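Local coordinates for bifunctional purine biosynthetic protein ADE5,7 (Cryptococcus neoformans var. grubii serotype A, PDB 7LVO) that catalyses the second and fifth steps of de novo purine biosynthesis, this N-terminal GAR synthetase part joining glycine to 5-phosphoribosylamine with ATP, at residues S145-K150 with E229-E233; V175-K181 with D207-F211; G186-I190 with V201-E205; G238-L244 with L316-I322. One frame throughout, in Å; residues are numbered along the deposited sequence.

Interaction 1. Residues S145-K150 with E229-E233; sequences SKSLSK and EVVVE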
loop_
_atom_site.group_PDB
_atom_site.type_symbol
_atom_site.label_atom_id
_atom_site.label_comp_id
_atom_site.label_asym_id
_atom_site.label_seq_id
_atom_site.Cartn_x
_atom_site.Cartn_y
_atom_site.Cartn_z
ATOM N N SER A 145 5.253 13.841 -0.531
ATOM C CA SER A 145 6.368 14.661 -1.007
ATOM C C SER A 145 7.663 13.871 -0.850
ATOM O O SER A 145 8.219 13.781 0.251
ATOM C CB SER A 145 6.447 15.985 -0.251
ATOM O OG SER A 145 7.670 16.654 -0.521
ATOM N N LYS A 146 8.150 13.308 -1.956
ATOM C CA LYS A 146 9.404 12.567 -1.906
ATOM C C LYS A 146 10.544 13.462 -1.453
ATOM O O LYS A 146 11.436 13.019 -0.720
ATOM C CB LYS A 146 9.708 11.956 -3.276
ATOM C CG LYS A 146 8.647 10.981 -3.764
ATOM C CD LYS A 146 9.020 10.386 -5.114
ATOM C CE LYS A 146 7.913 9.492 -5.651
ATOM N NZ LYS A 146 7.611 8.362 -4.731
ATOM N N SER A 147 10.531 14.733 -1.872
ATOM C CA SER A 147 11.579 15.659 -1.458
ATOM C C SER A 147 11.591 15.822 0.057
ATOM O O SER A 147 12.649 15.750 0.697
ATOM C CB SER A 147 11.382 17.011 -2.145
ATOM O OG SER A 147 10.137 17.582 -1.790
ATOM N N LEU A 148 10.419 16.050 0.651
ATOM C CA LEU A 148 10.340 16.144 2.105
ATOM C C LEU A 148 10.768 14.838 2.764
ATOM O O LEU A 148 11.481 14.849 3.778
ATOM C CB LEU A 148 8.920 16.524 2.524
ATOM C CG LEU A 148 8.639 16.611 4.025
ATOM C CD1 LEU A 148 7.444 17.527 4.284
ATOM C CD2 LEU A 148 8.384 15.237 4.640
ATOM N N SER A 149 10.354 13.704 2.202
ATOM C CA SER A 149 10.680 12.418 2.809
ATOM C C SER A 149 12.182 12.180 2.820
ATOM O O SER A 149 12.739 11.703 3.818
ATOM C CB SER A 149 9.967 11.287 2.067
ATOM O OG SER A 149 10.534 11.081 0.790
ATOM N N LYS A 150 12.860 12.503 1.718
ATOM C CA LYS A 150 14.304 12.304 1.666
ATOM C C LYS A 150 15.019 13.229 2.645
ATOM O O LYS A 150 15.972 12.814 3.316
ATOM C CB LYS A 150 14.814 12.525 0.242
ATOM C CG LYS A 150 14.228 11.560 -0.778
ATOM C CD LYS A 150 14.769 10.142 -0.628
ATOM C CE LYS A 150 16.258 10.065 -0.974
ATOM N NZ LYS A 150 16.745 8.654 -1.067
ATOM N N GLU A 229 8.420 19.814 -7.864
ATOM C CA GLU A 229 9.711 19.489 -7.273
ATOM C C GLU A 229 10.117 18.103 -7.756
ATOM O O GLU A 229 9.265 17.254 -8.043
ATOM C CB GLU A 229 9.664 19.534 -5.745
ATOM C CG GLU A 229 9.403 20.923 -5.182
ATOM C CD GLU A 229 9.215 20.918 -3.675
ATOM O OE1 GLU A 229 9.021 19.825 -3.101
ATOM O OE2 GLU A 229 9.261 22.007 -3.062
ATOM N N VAL A 230 11.426 17.878 -7.848
ATOM C CA VAL A 230 11.972 16.635 -8.373
ATOM C C VAL A 230 13.100 16.167 -7.465
ATOM O O VAL A 230 13.890 16.980 -6.968
ATOM C CB VAL A 230 12.472 16.808 -9.824
ATOM C CG1 VAL A 230 13.599 17.825 -9.887
ATOM C CG2 VAL A 230 12.925 15.470 -10.394
ATOM N N VAL A 231 13.174 14.856 -7.253
ATOM C CA VAL A 231 14.231 14.232 -6.472
ATOM C C VAL A 231 15.133 13.457 -7.423
ATOM O O VAL A 231 14.652 12.639 -8.217
ATOM C CB VAL A 231 13.657 13.303 -5.388
ATOM C CG1 VAL A 231 14.768 12.466 -4.768
ATOM C CG2 VAL A 231 12.928 14.105 -4.324
ATOM N N VAL A 232 16.436 13.714 -7.341
ATOM C CA VAL A 232 17.446 12.988 -8.098
ATOM C C VAL A 232 18.302 12.235 -7.092
ATOM O O VAL A 232 18.979 12.856 -6.260
ATOM C CB VAL A 232 18.304 13.929 -8.959
ATOM C CG1 VAL A 232 19.314 13.138 -9.766
ATOM C CG2 VAL A 232 17.418 14.769 -9.869
ATOM N N GLU A 233 18.273 10.904 -7.163
ATOM C CA GLU A 233 18.960 10.078 -6.180
ATOM C C GLU A 233 19.666 8.923 -6.869
ATOM O O GLU A 233 19.380 8.585 -8.020
ATOM C CB GLU A 233 17.987 9.541 -5.122
ATOM C CG GLU A 233 16.918 8.629 -5.674
ATOM C CD GLU A 233 15.967 8.132 -4.601
ATOM O OE1 GLU A 233 15.701 8.893 -3.653
ATOM O OE2 GLU A 233 15.496 6.978 -4.714
#

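Interaction 2. Residues V175-K181 with D207-F211; sequences VAYIKSK and DEEAF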
loop_
_atom_site.group_PDB
_atom_site.type_symbol
_atom_site.label_atom_id
_atom_site.label_comp_id
_atom_site.label_asym_id
_atom_site.label_seq_id
_atom_site.Cartn_x
_atom_site.Cartn_y
_atom_site.Cartn_z
ATOM N N VAL A 175 20.336 19.923 -14.193
ATOM C CA VAL A 175 21.184 19.453 -15.283
ATOM C C VAL A 175 22.645 19.446 -14.851
ATOM O O VAL A 175 23.374 18.470 -15.080
ATOM C CB VAL A 175 20.973 20.320 -16.538
ATOM C CG1 VAL A 175 22.000 19.973 -17.606
ATOM C CG2 VAL A 175 19.557 20.142 -17.076
ATOM N N ALA A 176 23.098 20.536 -14.226
ATOM C CA ALA A 176 24.477 20.596 -13.761
ATOM C C ALA A 176 24.775 19.497 -12.750
ATOM O O ALA A 176 25.896 18.977 -12.709
ATOM C CB ALA A 176 24.763 21.966 -13.147
ATOM N N TYR A 177 23.792 19.132 -11.926
ATOM C CA TYR A 177 24.011 18.091 -10.926
ATOM C C TYR A 177 24.298 16.750 -11.588
ATOM O O TYR A 177 25.181 16.007 -11.145
ATOM C CB TYR A 177 22.794 17.999 -10.004
ATOM C CG TYR A 177 22.919 16.961 -8.910
ATOM C CD1 TYR A 177 23.833 17.117 -7.879
ATOM C CD2 TYR A 177 22.115 15.831 -8.905
ATOM C CE1 TYR A 177 23.947 16.176 -6.880
ATOM C CE2 TYR A 177 22.220 14.884 -7.906
ATOM C CZ TYR A 177 23.137 15.063 -6.894
ATOM O OH TYR A 177 23.245 14.120 -5.895
ATOM N N ILE A 178 23.560 16.421 -12.650
ATOM C CA ILE A 178 23.823 15.181 -13.374
ATOM C C ILE A 178 25.143 15.282 -14.127
ATOM O O ILE A 178 25.897 14.307 -14.220
ATOM C CB ILE A 178 22.652 14.859 -14.323
ATOM C CG1 ILE A 178 21.367 14.657 -13.518
ATOM C CG2 ILE A 178 22.963 13.630 -15.163
ATOM C CD1 ILE A 178 20.126 14.474 -14.367
ATOM N N LYS A 179 25.448 16.462 -14.671
ATOM C CA LYS A 179 26.682 16.650 -15.423
ATOM C C LYS A 179 27.923 16.416 -14.572
ATOM O O LYS A 179 28.988 16.121 -15.124
ATOM C CB LYS A 179 26.708 18.061 -16.016
ATOM C CG LYS A 179 27.917 18.371 -16.882
ATOM C CD LYS A 179 27.855 19.804 -17.404
ATOM C CE LYS A 179 29.129 20.193 -18.139
ATOM N NZ LYS A 179 29.073 21.599 -18.631
ATOM N N SER A 180 27.811 16.530 -13.250
ATOM C CA SER A 180 28.946 16.360 -12.356
ATOM C C SER A 180 29.143 14.920 -11.898
ATOM O O SER A 180 30.066 14.658 -11.120
ATOM C CB SER A 180 28.787 17.264 -11.129
ATOM O OG SER A 180 27.631 16.926 -10.386
ATOM N N LYS A 181 28.306 13.984 -12.352
ATOM C CA LYS A 181 28.443 12.580 -11.989
ATOM C C LYS A 181 28.552 12.432 -10.476
ATOM O O LYS A 181 29.645 12.178 -9.955
ATOM C CB LYS A 181 29.671 11.969 -12.670
ATOM C CG LYS A 181 29.632 11.992 -14.189
ATOM C CD LYS A 181 28.553 11.068 -14.735
ATOM C CE LYS A 181 28.691 10.883 -16.242
ATOM N NZ LYS A 181 28.573 12.170 -16.985
ATOM N N ASP A 207 23.109 9.174 -19.017
ATOM C CA ASP A 207 22.893 10.590 -18.737
ATOM C C ASP A 207 21.934 11.212 -19.743
ATOM O O ASP A 207 21.081 12.028 -19.374
ATOM C CB ASP A 207 24.225 11.338 -18.731
ATOM C CG ASP A 207 25.088 10.981 -17.534
ATOM O OD1 ASP A 207 24.757 10.002 -16.831
ATOM O OD2 ASP A 207 26.094 11.682 -17.295
ATOM N N GLU A 208 22.052 10.833 -21.018
ATOM C CA GLU A 208 21.186 11.397 -22.049
ATOM C C GLU A 208 19.718 11.244 -21.677
ATOM O O GLU A 208 18.932 12.193 -21.791
ATOM C CB GLU A 208 21.476 10.734 -23.397
ATOM C CG GLU A 208 22.861 11.029 -23.940
ATOM C CD GLU A 208 23.121 12.518 -24.081
ATOM O OE1 GLU A 208 22.147 13.300 -24.046
ATOM O OE2 GLU A 208 24.302 12.908 -24.220
ATOM N N GLU A 209 19.328 10.051 -21.226
ATOM C CA GLU A 209 17.949 9.837 -20.808
ATOM C C GLU A 209 17.610 10.604 -19.538
ATOM O O GLU A 209 16.431 10.892 -19.301
ATOM C CB GLU A 209 17.686 8.344 -20.605
ATOM C CG GLU A 209 18.043 7.488 -21.810
ATOM C CD GLU A 209 17.669 6.034 -21.622
ATOM O OE1 GLU A 209 16.868 5.740 -20.706
ATOM O OE2 GLU A 209 18.179 5.187 -22.387
ATOM N N ALA A 210 18.612 10.940 -18.722
ATOM C CA ALA A 210 18.355 11.708 -17.509
ATOM C C ALA A 210 18.020 13.159 -17.839
ATOM O O ALA A 210 17.069 13.728 -17.290
ATOM C CB ALA A 210 19.559 11.629 -16.572
ATOM N N PHE A 211 18.794 13.773 -18.736
ATOM C CA PHE A 211 18.496 15.143 -19.145
ATOM C C PHE A 211 17.125 15.231 -19.805
ATOM O O PHE A 211 16.377 16.192 -19.580
ATOM C CB PHE A 211 19.583 15.659 -20.088
ATOM C CG PHE A 211 20.978 15.466 -19.566
ATOM C CD1 PHE A 211 21.403 16.120 -18.421
ATOM C CD2 PHE A 211 21.871 14.640 -20.230
ATOM C CE1 PHE A 211 22.689 15.944 -17.941
ATOM C CE2 PHE A 211 23.158 14.460 -19.755
ATOM C CZ PHE A 211 23.566 15.114 -18.609
#

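Interaction 3. Residues G186-I190 with V201-E205; sequences GRSVI and VLIPE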
loop_
_atom_site.group_PDB
_atom_site.type_symbol
_atom_site.label_atom_id
_atom_site.label_comp_id
_atom_site.label_asym_id
_atom_site.label_seq_id
_atom_site.Cartn_x
_atom_site.Cartn_y
_atom_site.Cartn_z
ATOM N N GLY A 186 26.896 5.339 -10.931
ATOM C CA GLY A 186 26.841 5.828 -12.289
ATOM C C GLY A 186 25.449 5.985 -12.864
ATOM O O GLY A 186 25.316 6.510 -13.978
ATOM N N ARG A 187 24.412 5.551 -12.153
ATOM C CA ARG A 187 23.035 5.671 -12.612
ATOM C C ARG A 187 22.235 6.508 -11.625
ATOM O O ARG A 187 22.434 6.412 -10.410
ATOM C CB ARG A 187 22.384 4.293 -12.780
ATOM C CG ARG A 187 23.089 3.392 -13.785
ATOM C CD ARG A 187 22.299 2.116 -14.019
ATOM N NE ARG A 187 20.962 2.397 -14.532
ATOM C CZ ARG A 187 20.073 1.470 -14.857
ATOM N NH1 ARG A 187 20.345 0.181 -14.737
ATOM N NH2 ARG A 187 18.883 1.845 -15.319
ATOM N N SER A 188 21.328 7.322 -12.156
ATOM C CA SER A 188 20.495 8.206 -11.358
ATOM C C SER A 188 19.033 7.810 -11.503
ATOM O O SER A 188 18.632 7.173 -12.482
ATOM C CB SER A 188 20.677 9.675 -11.776
ATOM O OG SER A 188 22.020 10.093 -11.607
ATOM N N VAL A 189 18.238 8.197 -10.507
ATOM C CA VAL A 189 16.797 7.984 -10.503
ATOM C C VAL A 189 16.126 9.342 -10.362
ATOM O O VAL A 189 16.429 10.096 -9.430
ATOM C CB VAL A 189 16.361 7.040 -9.367
ATOM C CG1 VAL A 189 14.877 6.738 -9.473
ATOM C CG2 VAL A 189 17.181 5.757 -9.395
ATOM N N ILE A 190 15.222 9.652 -11.286
ATOM C CA ILE A 190 14.513 10.927 -11.312
ATOM C C ILE A 190 13.079 10.668 -10.877
ATOM O O ILE A 190 12.332 9.961 -11.567
ATOM C CB ILE A 190 14.562 11.575 -12.703
ATOM C CG1 ILE A 190 16.013 11.811 -13.124
ATOM C CG2 ILE A 190 13.774 12.880 -12.712
ATOM C CD1 ILE A 190 16.161 12.397 -14.516
ATOM N N VAL A 201 8.384 7.688 -11.485
ATOM C CA VAL A 201 9.787 7.400 -11.210
ATOM C C VAL A 201 10.442 6.927 -12.499
ATOM O O VAL A 201 9.945 6.000 -13.151
ATOM C CB VAL A 201 9.942 6.347 -10.097
ATOM C CG1 VAL A 201 11.405 5.972 -9.918
ATOM C CG2 VAL A 201 9.354 6.867 -8.792
ATOM N N LEU A 202 11.554 7.561 -12.863
ATOM C CA LEU A 202 12.288 7.235 -14.077
ATOM C C LEU A 202 13.685 6.745 -13.724
ATOM O O LEU A 202 14.300 7.220 -12.763
ATOM C CB LEU A 202 12.380 8.447 -15.010
ATOM C CG LEU A 202 11.072 8.912 -15.648
ATOM C CD1 LEU A 202 11.287 10.193 -16.444
ATOM C CD2 LEU A 202 10.496 7.818 -16.532
ATOM N N ILE A 203 14.185 5.795 -14.507
ATOM C CA ILE A 203 15.526 5.252 -14.311
ATOM C C ILE A 203 16.303 5.382 -15.614
ATOM O O ILE A 203 16.484 4.387 -16.329
ATOM C CB ILE A 203 15.475 3.789 -13.842
ATOM C CG1 ILE A 203 14.589 3.650 -12.606
ATOM C CG2 ILE A 203 16.877 3.276 -13.552
ATOM C CD1 ILE A 203 14.459 2.227 -12.106
ATOM N N PRO A 204 16.778 6.575 -15.966
ATOM C CA PRO A 204 17.525 6.732 -17.223
ATOM C C PRO A 204 18.769 5.856 -17.242
ATOM O O PRO A 204 19.639 5.964 -16.376
ATOM C CB PRO A 204 17.873 8.225 -17.243
ATOM C CG PRO A 204 17.810 8.649 -15.808
ATOM C CD PRO A 204 16.718 7.826 -15.195
ATOM N N GLU A 205 18.844 4.978 -18.246
ATOM C CA GLU A 205 19.985 4.077 -18.356
ATOM C C GLU A 205 21.293 4.825 -18.577
ATOM O O GLU A 205 22.364 4.277 -18.293
ATOM C CB GLU A 205 19.762 3.082 -19.498
ATOM C CG GLU A 205 18.559 2.174 -19.308
ATOM C CD GLU A 205 18.529 1.031 -20.306
ATOM O OE1 GLU A 205 19.544 0.827 -21.006
ATOM O OE2 GLU A 205 17.492 0.337 -20.391
#

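Interaction 4. Residues G238-L244 with L316-I322; sequences GPEISVL and LFTGFMI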
loop_
_atom_site.group_PDB
_atom_site.type_symbol
_atom_site.label_atom_id
_atom_site.label_comp_id
_atom_site.label_asym_id
_atom_site.label_seq_id
_atom_site.Cartn_x
_atom_site.Cartn_y
_atom_site.Cartn_z
ATOM N N GLY A 238 19.714 -4.359 -5.738
ATOM C CA GLY A 238 19.410 -5.313 -4.700
ATOM C C GLY A 238 17.935 -5.655 -4.658
ATOM O O GLY A 238 17.102 -4.955 -5.238
ATOM N N PRO A 239 17.585 -6.740 -3.968
ATOM C CA PRO A 239 16.169 -7.104 -3.847
ATOM C C PRO A 239 15.432 -6.154 -2.915
ATOM O O PRO A 239 16.016 -5.543 -2.019
ATOM C CB PRO A 239 16.215 -8.526 -3.276
ATOM C CG PRO A 239 17.482 -8.548 -2.477
ATOM C CD PRO A 239 18.464 -7.674 -3.235
ATOM N N GLU A 240 14.128 -6.039 -3.139
ATOM C CA GLU A 240 13.272 -5.162 -2.363
ATOM C C GLU A 240 12.387 -5.984 -1.434
ATOM O O GLU A 240 12.012 -7.121 -1.745
ATOM C CB GLU A 240 12.404 -4.293 -3.277
ATOM C CG GLU A 240 13.192 -3.390 -4.211
ATOM C CD GLU A 240 12.299 -2.493 -5.051
ATOM O OE1 GLU A 240 11.163 -2.199 -4.619
ATOM O OE2 GLU A 240 12.734 -2.081 -6.144
ATOM N N ILE A 241 12.069 -5.397 -0.284
ATOM C CA ILE A 241 11.146 -5.999 0.669
ATOM C C ILE A 241 10.201 -4.916 1.175
ATOM O O ILE A 241 10.537 -3.727 1.189
ATOM C CB ILE A 241 11.871 -6.680 1.850
ATOM C CG1 ILE A 241 12.681 -5.661 2.652
ATOM C CG2 ILE A 241 12.770 -7.801 1.345
ATOM C CD1 ILE A 241 13.274 -6.222 3.934
ATOM N N SER A 242 9.006 -5.333 1.577
ATOM C CA SER A 242 8.008 -4.444 2.155
ATOM C C SER A 242 7.866 -4.763 3.639
ATOM O O SER A 242 7.686 -5.928 4.013
ATOM C CB SER A 242 6.662 -4.600 1.448
ATOM O OG SER A 242 6.753 -4.246 0.073
ATOM N N VAL A 243 7.939 -3.729 4.477
ATOM C CA VAL A 243 7.766 -3.864 5.919
ATOM C C VAL A 243 6.589 -2.984 6.324
ATOM O O VAL A 243 6.708 -1.755 6.342
ATOM C CB VAL A 243 9.034 -3.476 6.691
ATOM C CG1 VAL A 243 8.806 -3.625 8.186
ATOM C CG2 VAL A 243 10.218 -4.321 6.235
ATOM N N LEU A 244 5.460 -3.607 6.631
ATOM C CA LEU A 244 4.276 -2.917 7.118
ATOM C C LEU A 244 4.236 -2.983 8.639
ATOM O O LEU A 244 4.471 -4.042 9.229
ATOM C CB LEU A 244 3.004 -3.536 6.536
ATOM C CG LEU A 244 2.767 -3.292 5.046
ATOM C CD1 LEU A 244 3.732 -4.104 4.196
ATOM C CD2 LEU A 244 1.315 -3.616 4.698
ATOM N N LEU A 316 2.298 2.378 8.600
ATOM C CA LEU A 316 3.546 2.811 7.985
ATOM C C LEU A 316 4.071 1.688 7.094
ATOM O O LEU A 316 4.502 0.641 7.589
ATOM C CB LEU A 316 4.568 3.195 9.050
ATOM C CG LEU A 316 5.917 3.667 8.511
ATOM C CD1 LEU A 316 5.762 5.009 7.818
ATOM C CD2 LEU A 316 6.955 3.737 9.622
ATOM N N PHE A 317 4.026 1.900 5.782
ATOM C CA PHE A 317 4.547 0.953 4.798
ATOM C C PHE A 317 5.893 1.488 4.309
ATOM O O PHE A 317 5.949 2.495 3.587
ATOM C CB PHE A 317 3.569 0.779 3.636
ATOM C CG PHE A 317 4.060 -0.142 2.549
ATOM C CD1 PHE A 317 5.072 0.251 1.686
ATOM C CD2 PHE A 317 3.497 -1.394 2.378
ATOM C CE1 PHE A 317 5.521 -0.592 0.684
ATOM C CE2 PHE A 317 3.942 -2.240 1.371
ATOM C CZ PHE A 317 4.954 -1.831 0.527
ATOM N N THR A 318 6.971 0.815 4.692
ATOM C CA THR A 318 8.323 1.213 4.321
ATOM C C THR A 318 8.848 0.242 3.273
ATOM O O THR A 318 8.920 -0.965 3.520
ATOM C CB THR A 318 9.245 1.236 5.542
ATOM O OG1 THR A 318 8.650 2.030 6.570
ATOM C CG2 THR A 318 10.602 1.812 5.175
ATOM N N GLY A 319 9.178 0.768 2.096
ATOM C CA GLY A 319 9.768 -0.039 1.052
ATOM C C GLY A 319 11.277 -0.004 1.107
ATOM O O GLY A 319 11.881 1.058 0.920
ATOM N N PHE A 320 11.890 -1.155 1.367
ATOM C CA PHE A 320 13.331 -1.269 1.497
ATOM C C PHE A 320 13.952 -1.871 0.237
ATOM O O PHE A 320 13.310 -2.590 -0.525
ATOM C CB PHE A 320 13.711 -2.152 2.696
ATOM C CG PHE A 320 13.364 -1.570 4.022
ATOM C CD1 PHE A 320 12.109 -1.764 4.573
ATOM C CD2 PHE A 320 14.295 -0.833 4.734
ATOM C CE1 PHE A 320 11.791 -1.229 5.800
ATOM C CE2 PHE A 320 13.978 -0.302 5.963
ATOM C CZ PHE A 320 12.723 -0.500 6.494
ATOM N N MET A 321 15.227 -1.563 0.036
ATOM C CA MET A 321 16.093 -2.321 -0.857
ATOM C C MET A 321 17.241 -2.851 -0.011
ATOM O O MET A 321 17.941 -2.071 0.649
ATOM C CB MET A 321 16.626 -1.463 -2.005
ATOM C CG MET A 321 17.582 -2.233 -2.914
ATOM S SD MET A 321 18.023 -1.361 -4.424
ATOM C CE MET A 321 16.460 -1.407 -5.315
ATOM N N ILE A 322 17.415 -4.170 -0.003
ATOM C CA ILE A 322 18.507 -4.802 0.726
ATOM C C ILE A 322 19.727 -4.753 -0.189
ATOM O O ILE A 322 19.879 -5.584 -1.086
ATOM C CB ILE A 322 18.167 -6.234 1.140
ATOM C CG1 ILE A 322 16.854 -6.268 1.921
ATOM C CG2 ILE A 322 19.308 -6.824 1.965
ATOM C CD1 ILE A 322 16.828 -5.370 3.137
HETATM O O HOH W 1 10.661 -1.793 -1.658
HETATM O O HOH W 2 7.172 0.402 8.178
#

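Interaction 1. Residues S145-K150 with E229-E233
Ser147 and Glu229 make the first polar link between the start of the helix and the strand: Ser147 OG donates to Glu229 OE1 at 2.8 Å, meeting the carboxylate oxygen on its syn side but 32° out of the carboxylate plane. With chi1 at 61°, the hydroxyl is held between the backbone N and the carbonyl carbon, which directs it at the strand. The helix start has its own acceptor, since Ser145 is the N-cap and its OG takes the N-H of Leu148 at 3.0 Å (162°). Between the polar ends lies Val231, whose CG2 rests 3.5 Å from Ser147 N while CG1 faces Lys150 CG. Farther along, Lys150 folds at chi2 and chi3, bringing NZ to 2.8 Å from Glu233 OE1; this is a salt bridge, though weak as a hydrogen bond. Thr160 OG1, the stronger partner, and Ala161 O also bind NZ, and Glu233 is flanked by two lysines, Lys150 and Lys191. Lys146 O accepts both Lys150 N and, at 2.6 Å, Ser149 OG. Strand 229-234 lies between strands 163-167 and 188-192 in a four-stranded antiparallel sheet of the ATP-grasp domain, within the predicted ATP-binding region, and the N-capped helix 146-155 packs against it.

Interaction 2. Residues V175-K181 with D207-F211
Ile178 reaches from helix 171-179 toward both Ala210 and Phe211, and its branches divide the work. CB lies 3.8 Å from Phe211 CE1. From there CG2, anti to the backbone N, comes obliquely to the ring, 3.6 Å from the same CE1 and slightly farther from CZ. The other branch, CG1, turns beside the backbone N (chi1 -62°) and continues extended to CD1, which ends 3.6 Å from Ala210 CB. One side chain thus fills the space beside two successive residues of the facing helix. Val175, one turn earlier, adds CG1 at 4.0 Å from Phe211 CD1, its side chain crossing the aromatic one at about a right angle, while Val175 O lies at the ring edge in its plane. At the other end Lys181, which leaves helical geometry with positive phi, bends at chi2 and chi4 to bring NZ to Asp207 OD2 in a salt bridge; the modelled 2.5 Å is shorter than usual and not to be taken at face value. The segment axes run 10.4 Å apart at 171°, so the pairings from Val175-Phe211 to Ile178-Asp207 follow opposite chain directions. The arrangement is an antiparallel helix pair with a small apolar seam and an ionic end, located in the ATP-grasp domain.

Interaction 3. Residues G186-I190 with V201-E205
Val201 opens the contact through CG1, which meets Val189 CG1 at 3.6 Å as the two side chains cross obliquely. Both CG1 atoms are anti to their own backbone N, and this rotation turns them toward each other. Leu202 follows with the backbone pairing: its N-H donates to Ile190 O at 2.8 Å (164°), and its carbonyl accepts Ile190 N at 3.0 Å (156°). The two bonds define an antiparallel hydrogen-bonded pair in the edge hairpin of strands 188-192 and 201-202, part of an antiparallel ATP-grasp sheet within the predicted ATP-binding region. Val189 CA lies 3.5 Å from Leu202 O, a CA-H...O contact alongside the N-H bond. At Ile203 the bridge pattern has ended, and Arg187 arrives instead: the edge of its guanidinium faces Ile203 O in plane, while NH2 sits so tightly against CG2 that their exact spacing is doubtful. Pro204 covers Ser188 O with CD at 3.4 Å and turns CG toward Ile190 CD1. Being a proline, it offers no N-H to that carbonyl. Glu205 contributes its CG, 4.0 Å from Arg187 NH2, but the charged atoms are not in contact, and the arginine makes a cation-pi interaction with Tyr235. Beyond the Ile190-Leu202 bonds, then, the contact rests on Pro204 and on the guanidinium against aliphatic parts; Ser188 O and Arg187 NE are buried without a partner in the model, which suggests that packing outweighs matched polar pairs there.

Interaction 4. Residues G238-L244 with L316-I322
Ile241 and Phe320 face each other as a hydrogen-bonded pair near the middle of this antiparallel strand pairing. Phe320 N donates to Ile241 O at 2.9 Å, and Ile241 N to Phe320 O at 3.1 Å. Val243 and Thr318 exchange two more bonds, and Ile322 N gives a further one to Pro239 O. On the face carrying Ile241, Val243 and Phe320, Val243 CG2 lies obliquely to the ring, 3.5 Å from Phe320 CE1, and Ile241 CG1 touches Phe320 CB. Ile241 CD1 extends to Ile322 CD1. The opposite face holds Phe317, whose CG lies anti to the backbone N (chi1 178°), carrying the ring across to Ser242 and Leu244. Leu244 CD1 meets Phe317 CD2 at 3.3 Å. Ser242 OG, hydrogen-bonded to Glu340, comes obliquely and close to the same ring, 3.0 Å from Phe317 CZ. There too Met321, bent at chi3, brings CE to 3.6 Å from Gly238 O.

Water then extends the pairing: one molecule donates to Val243 O and Leu316 O and lies 2.7 Å from Thr318 OG1, thereby bridging two carbonyls that cannot bond each other. Farther out, Glu240 pairs with Lys262. Helix 287-307 packs on Phe320 through Cys293, Val297 and Leu298, while Phe317 touches Asn333, a predicted magnesium ligand. The arrangement is the central antiparallel strand pair of a four-stranded sheet in the ATP-grasp domain, alongside the strand bearing the predicted metal ligands.

Interactions 1, 2 and 3 form one connected region: interaction 3 is nested in the loop closed by interaction 2, and interaction 2 in that closed by interaction 1. Interactions 2 and 3 have centres about 10 Å apart and meet where Ala210 O approaches Ile190 CD1 at 3.2 Å. Interactions 1 and 3 share a sheet, with Glu233 O and Val189 N at 2.8 Å, probably hydrogen-bonded. Interaction 4 lies on a separate sheet, its nearest atoms about 8 Å from both. Glu331, a predicted magnesium ligand on strand 326-333 beside interaction 4, comes within about 4 Å of Lys146 (helix 146-155) and 5 Å of Val201, side chain to side chain; Phe317 is likewise about 4 Å from Asn333.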